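Local coordinates for protein amidohydrolase (Pseudomonas aeruginosa, PDB 2I5G) that probably acts as a metal-dependent dipeptidase of the membrane dipeptidase family (peptidase family M19), cleaving dipeptides, at residues A[70-78]-A[316-325]. The protein carries 2 engineered substitutions. Sequence-based numbering, arbitrary orientation.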
# COMPACT_ATOMS: atom_id res chain seq x y z
N PRO A 70 -18.94 25.39 4.56
CA PRO A 70 -18.67 23.95 4.55
C PRO A 70 -19.88 23.17 4.06
O PRO A 70 -21.00 23.67 4.11
CB PRO A 70 -18.38 23.64 6.02
CG PRO A 70 -17.94 24.95 6.59
CD PRO A 70 -18.88 25.92 5.93
N VAL A 71 -19.65 21.95 3.60
CA VAL A 71 -20.73 21.09 3.13
C VAL A 71 -20.56 19.69 3.70
O VAL A 71 -19.61 18.99 3.38
CB VAL A 71 -20.75 20.98 1.59
CG1 VAL A 71 -21.65 19.83 1.15
CG2 VAL A 71 -21.26 22.27 0.99
N ARG A 72 -21.49 19.28 4.57
CA ARG A 72 -21.44 17.95 5.18
C ARG A 72 -22.71 17.17 4.85
O ARG A 72 -22.70 15.94 4.76
CB ARG A 72 -21.27 18.07 6.69
CG ARG A 72 -19.94 18.70 7.13
CD ARG A 72 -19.82 18.76 8.64
NE ARG A 72 -18.52 19.24 9.09
CZ ARG A 72 -17.68 18.55 9.86
NH1 ARG A 72 -18.01 17.33 10.27
NH2 ARG A 72 -16.52 19.06 10.23
N SER A 73 -23.81 17.90 4.68
CA SER A 73 -25.11 17.31 4.36
C SER A 73 -25.65 18.01 3.12
O SER A 73 -25.18 19.09 2.77
CB SER A 73 -26.09 17.52 5.52
OG SER A 73 -26.55 18.86 5.57
N THR A 74 -26.64 17.41 2.46
CA THR A 74 -27.19 18.04 1.27
C THR A 74 -27.97 19.28 1.71
O THR A 74 -28.25 20.17 0.91
CB THR A 74 -28.13 17.10 0.50
OG1 THR A 74 -29.37 16.99 1.21
CG2 THR A 74 -27.50 15.72 0.36
N ALA A 75 -28.30 19.32 2.99
CA ALA A 75 -29.00 20.46 3.55
C ALA A 75 -28.07 21.67 3.49
O ALA A 75 -28.53 22.81 3.41
CB ALA A 75 -29.40 20.18 4.98
N ASP A 76 -26.77 21.43 3.52
CA ASP A 76 -25.81 22.53 3.44
C ASP A 76 -25.83 23.09 2.02
O ASP A 76 -25.52 24.27 1.78
CB ASP A 76 -24.39 22.05 3.80
CG ASP A 76 -24.27 21.63 5.26
OD1 ASP A 76 -24.63 22.42 6.15
OD2 ASP A 76 -23.79 20.50 5.51
N ILE A 77 -26.20 22.24 1.07
CA ILE A 77 -26.27 22.64 -0.33
C ILE A 77 -27.44 23.58 -0.55
O ILE A 77 -27.33 24.57 -1.26
CB ILE A 77 -26.40 21.42 -1.23
CG1 ILE A 77 -25.18 20.53 -1.02
CG2 ILE A 77 -26.51 21.85 -2.67
CD1 ILE A 77 -25.06 19.39 -1.99
N ARG A 78 -28.57 23.26 0.07
CA ARG A 78 -29.77 24.09 -0.04
C ARG A 78 -29.50 25.41 0.66
O ARG A 78 -29.95 26.47 0.21
CB ARG A 78 -30.96 23.37 0.60
CG ARG A 78 -32.11 24.28 1.04
CD ARG A 78 -33.39 23.50 1.31
NE ARG A 78 -33.19 22.32 2.17
CZ ARG A 78 -32.97 22.35 3.48
NH1 ARG A 78 -32.91 23.51 4.12
NH2 ARG A 78 -32.81 21.22 4.15
N VAL A 316 -26.98 15.86 -6.15
CA VAL A 316 -27.64 15.97 -4.86
C VAL A 316 -28.37 14.68 -4.46
O VAL A 316 -28.26 14.24 -3.32
CB VAL A 316 -28.65 17.14 -4.85
CG1 VAL A 316 -29.35 17.22 -3.51
CG2 VAL A 316 -27.93 18.45 -5.14
N ARG A 317 -29.08 14.08 -5.40
CA ARG A 317 -29.83 12.85 -5.14
C ARG A 317 -28.96 11.67 -4.70
O ARG A 317 -29.35 10.91 -3.81
CB ARG A 317 -30.63 12.45 -6.38
CG ARG A 317 -31.34 11.12 -6.26
CD ARG A 317 -32.47 10.99 -7.27
NE ARG A 317 -33.52 11.99 -7.02
CZ ARG A 317 -34.26 12.05 -5.92
NH1 ARG A 317 -34.09 11.16 -4.95
NH2 ARG A 317 -35.18 12.99 -5.79
N VAL A 318 -27.78 11.51 -5.30
CA VAL A 318 -26.90 10.41 -4.93
C VAL A 318 -26.19 10.67 -3.60
O VAL A 318 -26.01 9.76 -2.79
CB VAL A 318 -25.84 10.15 -6.02
CG1 VAL A 318 -24.81 11.26 -6.03
CG2 VAL A 318 -25.18 8.81 -5.78
N LEU A 319 -25.80 11.92 -3.37
CA LEU A 319 -25.14 12.28 -2.13
C LEU A 319 -26.13 12.12 -0.99
O LEU A 319 -25.74 11.79 0.13
CB LEU A 319 -24.64 13.73 -2.17
CG LEU A 319 -23.37 13.94 -3.00
CD1 LEU A 319 -23.03 15.41 -3.09
CD2 LEU A 319 -22.23 13.16 -2.36
N ARG A 320 -27.40 12.34 -1.28
CA ARG A 320 -28.44 12.21 -0.27
C ARG A 320 -28.56 10.73 0.06
O ARG A 320 -28.69 10.33 1.22
CB ARG A 320 -29.77 12.74 -0.82
CG ARG A 320 -30.92 12.70 0.18
CD ARG A 320 -32.22 13.14 -0.49
NE ARG A 320 -32.18 14.54 -0.92
CZ ARG A 320 -32.21 15.58 -0.10
NH1 ARG A 320 -32.29 15.39 1.22
NH2 ARG A 320 -32.16 16.82 -0.58
N ASP A 321 -28.51 9.91 -0.99
CA ASP A 321 -28.60 8.46 -0.84
C ASP A 321 -27.45 7.97 0.03
O ASP A 321 -27.67 7.35 1.07
CB ASP A 321 -28.51 7.78 -2.20
CG ASP A 321 -28.92 6.31 -2.15
OD1 ASP A 321 -28.75 5.67 -1.10
OD2 ASP A 321 -29.41 5.80 -3.19
N VAL A 322 -26.22 8.25 -0.39
CA VAL A 322 -25.02 7.80 0.32
C VAL A 322 -24.81 8.32 1.75
O VAL A 322 -24.30 7.60 2.59
CB VAL A 322 -23.76 8.11 -0.50
CG1 VAL A 322 -23.85 7.43 -1.86
CG2 VAL A 322 -23.59 9.60 -0.65
N TRP A 323 -25.20 9.56 2.03
CA TRP A 323 -25.03 10.08 3.39
C TRP A 323 -26.24 9.83 4.28
O TRP A 323 -26.19 10.12 5.47
CB TRP A 323 -24.78 11.59 3.38
CG TRP A 323 -23.59 12.05 2.61
CD1 TRP A 323 -22.48 11.32 2.29
CD2 TRP A 323 -23.37 13.37 2.09
NE1 TRP A 323 -21.58 12.10 1.61
CE2 TRP A 323 -22.10 13.36 1.47
CE3 TRP A 323 -24.12 14.55 2.09
CZ2 TRP A 323 -21.56 14.50 0.86
CZ3 TRP A 323 -23.58 15.68 1.48
CH2 TRP A 323 -22.31 15.64 0.87
N GLY A 324 -27.32 9.29 3.71
CA GLY A 324 -28.53 9.05 4.48
C GLY A 324 -29.03 10.41 4.94
O GLY A 324 -30.17 10.59 5.37
N GLU A 325 -28.13 11.38 4.81
CA GLU A 325 -28.34 12.77 5.18
C GLU A 325 -28.74 13.53 3.91
O GLU A 325 -29.73 13.08 3.28
CB GLU A 325 -27.03 13.34 5.74
CG GLU A 325 -27.11 14.79 6.13
CD GLU A 325 -27.05 15.01 7.62
OE1 GLU A 325 -25.93 15.20 8.17
OE2 GLU A 325 -28.13 14.97 8.26
OXT GLU A 325 -28.07 14.54 3.58
O HOH W 1 -31.93 19.70 0.39
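With OG1 of Thr74 between its backbone N and carbonyl carbon (chi1 75°), CG2 is anti to the carbonyl carbon and enters a hole formed by Val316, Leu319, Arg320 and Trp323, while OG1 lies over one face of the Arg320 guanidinium. The Arg320 chain, extended at first, bends at chi3 (-65°) and brings its guanidinium to OG1; the two side chains cross at about a right angle. This knob-into-hole contact joins the start of helix 74-82 to the C-terminal end of helix 304-323, on the outside of the TIM-barrel-type fold expected of this family. Further along the helix from Thr74, Ile77 CD1 meets Val316 CG2 at 4.4 Å, and both side chains rest on Ile13 of strand 13-17.

The six-membered part of the Trp323 indole fits against the turn before Thr74. Arg72 O sits over one face, 3.3 Å from CE3, and Leu319 O faces the opposite side; Thr74 N lies in plane at the edge, 3.6 Å from CZ3. Beyond the two segments, Lys109 makes a cation-pi contact with the ring.

Ser73, the N-cap, and Asp76 form a capping box: Asp76 OD2 accepts from Ser73 N (2.7 Å). Arg72 N reaches the same OD2 (2.8 Å) from the opposite face of the carboxylate plane. Gly324, the first residue to leave helical backbone angles, has a positive phi and leads to Glu325, whose terminal carboxylate accepts a nearly straight but weak hydrogen bond from Thr74 N to OXT, 3.4 Å long.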